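Local coordinates for protein PTS-dependent dihydroxyacetone kinase, ADP-binding subunit DhaL (Lactococcus lactis subsp. lactis, PDB 3CR3) that serves as the ADP-binding subunit of a PEP-dependent dihydroxyacetone kinase, taking a phosphoryl group from DhaM and passing it on to dihydroxyacetone bound by DhaK, at residues Gly30-Asp34 with Arg161-Leu165; Lys116-Lys122 with Ala153-Lys159. All coordinates share one frame; numbering follows the deposited sequence.

Contact 1: residues Gly30-Asp34 with Arg161-Leu165. With MG (magnesium ion), chain E; MG (magnesium ion), chain F; ADP (adenosine-5'-diphosphate), chain G.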
# COMPACT_ATOMS: atom_id res chain seq x y z
N GLY A 30 21.41 -2.53 -9.44
CA GLY A 30 21.45 -3.02 -8.06
C GLY A 30 21.40 -1.91 -7.02
O GLY A 30 20.47 -1.85 -6.24
N PRO A 31 22.41 -1.02 -6.99
CA PRO A 31 22.44 0.04 -5.98
C PRO A 31 21.26 1.00 -6.11
O PRO A 31 20.78 1.55 -5.12
CB PRO A 31 23.77 0.77 -6.27
CG PRO A 31 24.59 -0.24 -7.02
CD PRO A 31 23.60 -0.95 -7.86
N ILE A 32 20.78 1.19 -7.34
CA ILE A 32 19.74 2.17 -7.59
C ILE A 32 18.52 1.57 -8.26
O ILE A 32 17.84 2.25 -9.01
CB ILE A 32 20.29 3.40 -8.38
CG1 ILE A 32 20.94 2.96 -9.71
CG2 ILE A 32 21.26 4.19 -7.48
CD1 ILE A 32 21.36 4.09 -10.63
N GLY A 33 18.24 0.30 -7.99
CA GLY A 33 17.03 -0.32 -8.51
C GLY A 33 16.84 -1.72 -7.97
O GLY A 33 17.26 -2.02 -6.85
N ASP A 34 16.19 -2.57 -8.75
CA ASP A 34 15.90 -3.93 -8.30
C ASP A 34 16.75 -5.02 -8.96
O ASP A 34 16.41 -6.20 -8.87
CB ASP A 34 14.42 -4.25 -8.47
CG ASP A 34 13.92 -4.06 -9.90
OD1 ASP A 34 14.68 -3.65 -10.81
OD2 ASP A 34 12.73 -4.29 -10.11
N ARG A 161 12.70 3.87 -9.98
CA ARG A 161 13.07 3.22 -8.73
C ARG A 161 14.27 3.88 -8.05
O ARG A 161 14.34 3.93 -6.81
CB ARG A 161 13.35 1.75 -8.97
CG ARG A 161 12.06 0.94 -9.17
CD ARG A 161 12.41 -0.51 -9.31
NE ARG A 161 11.22 -1.34 -9.52
CZ ARG A 161 10.75 -2.22 -8.64
NH1 ARG A 161 11.35 -2.37 -7.45
NH2 ARG A 161 9.68 -2.94 -8.94
N ALA A 162 15.22 4.35 -8.87
CA ALA A 162 16.43 5.03 -8.40
C ALA A 162 16.17 6.24 -7.53
O ALA A 162 16.96 6.55 -6.62
CB ALA A 162 17.30 5.44 -9.61
N SER A 163 15.08 6.94 -7.82
CA SER A 163 14.68 8.14 -7.09
C SER A 163 14.40 7.85 -5.62
O SER A 163 14.49 8.75 -4.79
CB SER A 163 13.48 8.81 -7.77
OG SER A 163 12.33 7.98 -7.77
N TYR A 164 14.10 6.58 -5.28
CA TYR A 164 13.75 6.23 -3.89
C TYR A 164 14.97 6.29 -2.99
O TYR A 164 14.85 6.31 -1.77
CB TYR A 164 13.09 4.83 -3.82
CG TYR A 164 11.68 4.83 -4.34
CD1 TYR A 164 10.60 4.97 -3.48
CD2 TYR A 164 11.42 4.72 -5.70
CE1 TYR A 164 9.28 4.98 -3.97
CE2 TYR A 164 10.12 4.74 -6.20
CZ TYR A 164 9.06 4.86 -5.33
OH TYR A 164 7.78 4.91 -5.83
N LEU A 165 16.15 6.32 -3.62
CA LEU A 165 17.43 6.30 -2.91
C LEU A 165 17.94 7.69 -2.57
O LEU A 165 18.89 7.82 -1.80
CB LEU A 165 18.45 5.49 -3.70
CG LEU A 165 17.99 4.03 -3.63
CD1 LEU A 165 17.47 3.48 -4.94
CD2 LEU A 165 19.09 3.17 -3.09
MG MG E . 15.04 -2.85 -12.70
MG MG F . 11.62 -4.27 -12.28
PB ADP G . 12.47 -1.06 -13.43
O1B ADP G . 13.02 -2.31 -12.82
O2B ADP G . 10.98 -1.05 -13.50
O3B ADP G . 13.06 0.22 -12.83
PA ADP G . 14.41 -1.45 -15.54
O1A ADP G . 15.35 -1.82 -14.45
O2A ADP G . 14.27 -2.45 -16.67
O3A ADP G . 12.94 -1.08 -14.98
O5' ADP G . 14.86 -0.03 -16.18
C5' ADP G . 15.38 1.01 -15.35
C4' ADP G . 15.67 2.19 -16.24
O4' ADP G . 14.47 2.77 -16.77
C3' ADP G . 16.37 3.33 -15.51
O3' ADP G . 17.78 3.09 -15.52
C2' ADP G . 15.97 4.57 -16.31
O2' ADP G . 16.91 4.89 -17.34
C1' ADP G . 14.68 4.16 -17.01
N9 ADP G . 13.54 4.89 -16.43
C8 ADP G . 12.90 4.53 -15.29
N7 ADP G . 11.91 5.39 -15.03
C5 ADP G . 11.92 6.32 -16.00
C6 ADP G . 11.13 7.52 -16.31
N6 ADP G . 10.11 7.87 -15.50
N1 ADP G . 11.45 8.23 -17.42
C2 ADP G . 12.46 7.87 -18.24
N3 ADP G . 13.21 6.79 -18.01
C4 ADP G . 13.00 6.00 -16.93
O HOH W 1 15.17 -0.80 -11.55
O HOH W 2 9.80 -2.77 -12.27

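Contact 2: residues Lys116-Lys122 with Ala153-Lys159. With ADP (adenosine-5'-diphosphate), chain G.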
# COMPACT_ATOMS: atom_id res chain seq x y z
N LYS A 116 7.63 11.08 -18.32
CA LYS A 116 7.62 12.49 -17.83
C LYS A 116 8.96 13.01 -17.30
O LYS A 116 8.99 13.93 -16.48
CB LYS A 116 6.50 12.72 -16.79
CG LYS A 116 5.12 13.03 -17.39
CD LYS A 116 4.44 11.80 -17.94
CE LYS A 116 3.05 12.12 -18.47
NZ LYS A 116 2.50 10.94 -19.19
N ALA A 117 10.06 12.45 -17.79
CA ALA A 117 11.38 12.85 -17.31
C ALA A 117 11.91 14.03 -18.11
O ALA A 117 11.76 14.10 -19.33
CB ALA A 117 12.37 11.67 -17.37
N GLN A 118 12.52 14.97 -17.40
CA GLN A 118 13.23 16.07 -18.01
C GLN A 118 14.68 15.64 -18.19
O GLN A 118 15.14 14.70 -17.55
CB GLN A 118 13.16 17.31 -17.13
CG GLN A 118 11.78 17.95 -17.06
CD GLN A 118 11.68 18.95 -15.93
OE1 GLN A 118 10.99 18.72 -14.94
NE2 GLN A 118 12.38 20.07 -16.06
N VAL A 119 15.41 16.33 -19.06
CA VAL A 119 16.83 16.09 -19.20
C VAL A 119 17.53 16.44 -17.87
O VAL A 119 17.22 17.47 -17.25
CB VAL A 119 17.43 16.90 -20.37
CG1 VAL A 119 18.92 16.59 -20.55
CG2 VAL A 119 16.67 16.60 -21.66
N GLY A 120 18.45 15.58 -17.45
CA GLY A 120 19.21 15.78 -16.20
C GLY A 120 18.66 15.03 -15.01
O GLY A 120 19.17 15.16 -13.89
N GLU A 121 17.62 14.23 -15.25
CA GLU A 121 16.97 13.53 -14.15
C GLU A 121 17.52 12.14 -13.90
O GLU A 121 16.96 11.39 -13.10
CB GLU A 121 15.46 13.48 -14.36
CG GLU A 121 14.78 14.86 -14.29
CD GLU A 121 13.37 14.72 -13.78
OE1 GLU A 121 13.20 14.49 -12.57
OE2 GLU A 121 12.44 14.80 -14.60
N LYS A 122 18.64 11.83 -14.56
CA LYS A 122 19.35 10.55 -14.43
C LYS A 122 18.55 9.39 -15.02
O LYS A 122 18.34 8.39 -14.37
CB LYS A 122 19.76 10.25 -12.98
CG LYS A 122 20.95 9.29 -12.78
CD LYS A 122 20.81 8.65 -11.39
CE LYS A 122 22.03 7.86 -10.95
NZ LYS A 122 23.21 8.71 -10.63
N ALA A 153 26.46 9.11 -13.52
CA ALA A 153 26.81 8.78 -12.14
C ALA A 153 26.63 9.97 -11.19
O ALA A 153 26.07 9.82 -10.09
CB ALA A 153 28.25 8.24 -12.06
N GLY A 154 27.07 11.15 -11.62
CA GLY A 154 27.05 12.36 -10.77
C GLY A 154 25.67 12.92 -10.46
O GLY A 154 25.52 13.74 -9.57
N LEU A 155 24.66 12.47 -11.21
CA LEU A 155 23.31 13.02 -11.10
C LEU A 155 22.52 12.41 -9.94
O LEU A 155 22.68 11.21 -9.63
CB LEU A 155 22.54 12.79 -12.42
CG LEU A 155 23.04 13.46 -13.71
CD1 LEU A 155 22.39 12.84 -14.91
CD2 LEU A 155 22.78 14.97 -13.69
N LEU A 156 21.68 13.24 -9.32
CA LEU A 156 20.63 12.78 -8.41
C LEU A 156 19.49 12.17 -9.22
O LEU A 156 18.97 12.80 -10.13
CB LEU A 156 20.09 13.94 -7.56
CG LEU A 156 18.99 13.64 -6.53
CD1 LEU A 156 19.57 12.95 -5.31
CD2 LEU A 156 18.24 14.89 -6.12
N ALA A 157 19.10 10.95 -8.88
CA ALA A 157 17.96 10.31 -9.51
C ALA A 157 16.66 10.93 -9.02
O ALA A 157 16.39 10.96 -7.83
CB ALA A 157 17.96 8.81 -9.23
N THR A 158 15.84 11.42 -9.94
CA THR A 158 14.56 11.98 -9.53
C THR A 158 13.36 11.29 -10.19
O THR A 158 12.22 11.74 -10.05
CB THR A 158 14.53 13.52 -9.69
OG1 THR A 158 14.94 13.89 -11.01
CG2 THR A 158 15.48 14.16 -8.66
N LYS A 159 13.63 10.17 -10.86
CA LYS A 159 12.63 9.39 -11.57
C LYS A 159 12.88 7.90 -11.45
O LYS A 159 14.04 7.44 -11.39
CB LYS A 159 12.59 9.79 -13.06
CG LYS A 159 12.02 11.20 -13.36
CD LYS A 159 10.50 11.18 -13.41
CE LYS A 159 9.95 12.56 -13.22
NZ LYS A 159 8.46 12.53 -13.21
PB ADP G . 12.47 -1.06 -13.43
O1B ADP G . 13.02 -2.31 -12.82
O2B ADP G . 10.98 -1.05 -13.50
O3B ADP G . 13.06 0.22 -12.83
PA ADP G . 14.41 -1.45 -15.54
O1A ADP G . 15.35 -1.82 -14.45
O2A ADP G . 14.27 -2.45 -16.67
O3A ADP G . 12.94 -1.08 -14.98
O5' ADP G . 14.86 -0.03 -16.18
C5' ADP G . 15.38 1.01 -15.35
C4' ADP G . 15.67 2.19 -16.24
O4' ADP G . 14.47 2.77 -16.77
C3' ADP G . 16.37 3.33 -15.51
O3' ADP G . 17.78 3.09 -15.52
C2' ADP G . 15.97 4.57 -16.31
O2' ADP G . 16.91 4.89 -17.34
C1' ADP G . 14.68 4.16 -17.01
N9 ADP G . 13.54 4.89 -16.43
C8 ADP G . 12.90 4.53 -15.29
N7 ADP G . 11.91 5.39 -15.03
C5 ADP G . 11.92 6.32 -16.00
C6 ADP G . 11.13 7.52 -16.31
N6 ADP G . 10.11 7.87 -15.50
N1 ADP G . 11.45 8.23 -17.42
C2 ADP G . 12.46 7.87 -18.24
N3 ADP G . 13.21 6.79 -18.01
C4 ADP G . 13.00 6.00 -16.93
O HOH W 3 19.13 15.11 -11.38
O HOH W 4 16.23 8.97 -12.17

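Contact 1: residues Gly30-Asp34 with Arg161-Leu165
Leu165 presses its CD2 methyl against the backbone carbonyl of Pro31, 3.1 Å from Pro31 O, while its CD1 lies near Ile32 CA. Next to it Ala162 is tucked just as closely under Ile32: Ala162 CB comes within 3.3 Å of Ile32 O and 3.8 Å of Ile32 CB, with no hydrogen bond between the segments. At the exposed side the contact thins out; the Pro31 ring stays at least 6.1 Å from 161-165 and rests on His172 instead. The other end belongs to the two-magnesium site that the all-helical DhaL domain builds from an aspartate cluster in the loop before helix 37-54. Asp34 bridges the ions, OD1 on one magnesium at 2.1 Å and OD2 on the second at 2.4 Å, and Asp29 and Asp36 join it there. Arg161 reaches across with its chain extended from CG to NE, and chi4 (-112°) turns the guanidinium so that one face looks at the carboxylate: Asp34 OD2 sits over its centre, 3.2 Å above the plane, with the two planes 27° apart. A leucine in place of Arg161 would probably leave Asp34 OD2 without the guanidinium face beneath it and take a positive charge from beside the ADP phosphates. Arg161 NH1 also makes a weak hydrogen bond to an aromatic side chain on a chain of another protein.

Contact 2: residues Lys116-Lys122 with Ala153-Lys159
Lys122 NZ is gripped by main-chain carbonyls. It gives a 2.7 Å hydrogen bond to Leu155 O, arriving at a C=O...N angle of 144° and tilted from the carbonyl plane, and it is also bonded to Ser152 O and Ser169 O, with a weaker bond to His172 O. With CG anti to the backbone N the chain runs out past Leu155, the two side chains sliding by each other in opposite directions, and a bend at its last torsion (chi4 71°) turns the ammonium onto the carbonyls. Its methylenes are packed on the way: Lys122 CB lies against Leu155 CB, and Lys122 CD is 3.6 Å from Ala157 CB.

The other half of the contact is organised by Glu121, the last residue of a type II turn that starts at Gln118 and has Gly120 at positive phi. The anti lone pair of Glu121 OE2 takes a nearly straight bond from Gln118 N, 2.8 Å long, which fixes the carboxylate over its own turn. The other oxygen, OE1, receives the hydroxyl of Thr158 OG1, modelled so short that its exact length is doubtful; the two side chains cross at about a right angle. Thr158 N adds a weak bond to Glu121 O. Lys159 CG packs against the same carboxylate, yet NZ stays 4.8 Å from Glu121 OE2. Below, Ala117 CB meets N1 of the ADP adenine at 3.6 Å and Lys159 CD lies 3.9 Å from N6, so the paired loops form a wall of the nucleotide pocket.

So many carbonyl oxygens around one buried amine would probably favour the charged ammonium at Lys122, which gathers the loops 152-155 and 169-172 around a single atom.

From the N terminus the chain passes helices 4-20 and 22-28 and reaches 30-34, whose partner 161-165 comes after 126 intervening residues; contact 1 thus closes a long, mostly helical loop. Within it the chain leaves helix 100-115 into 116-122, runs through helices 125-136 and 142-151, and returns at 153-159. That shorter loop, closed by contact 2, is nested inside the first. One residue separates 159 from 161, and the contacts touch directly: Ala157 CB meets Ala162 CB at 3.4 Å and Lys122 CE lies on Ile32 CD1. Together they join three interhelical loops around one ADP, contact 2 beside its adenine and contact 1 beside its phosphates and magnesium ions.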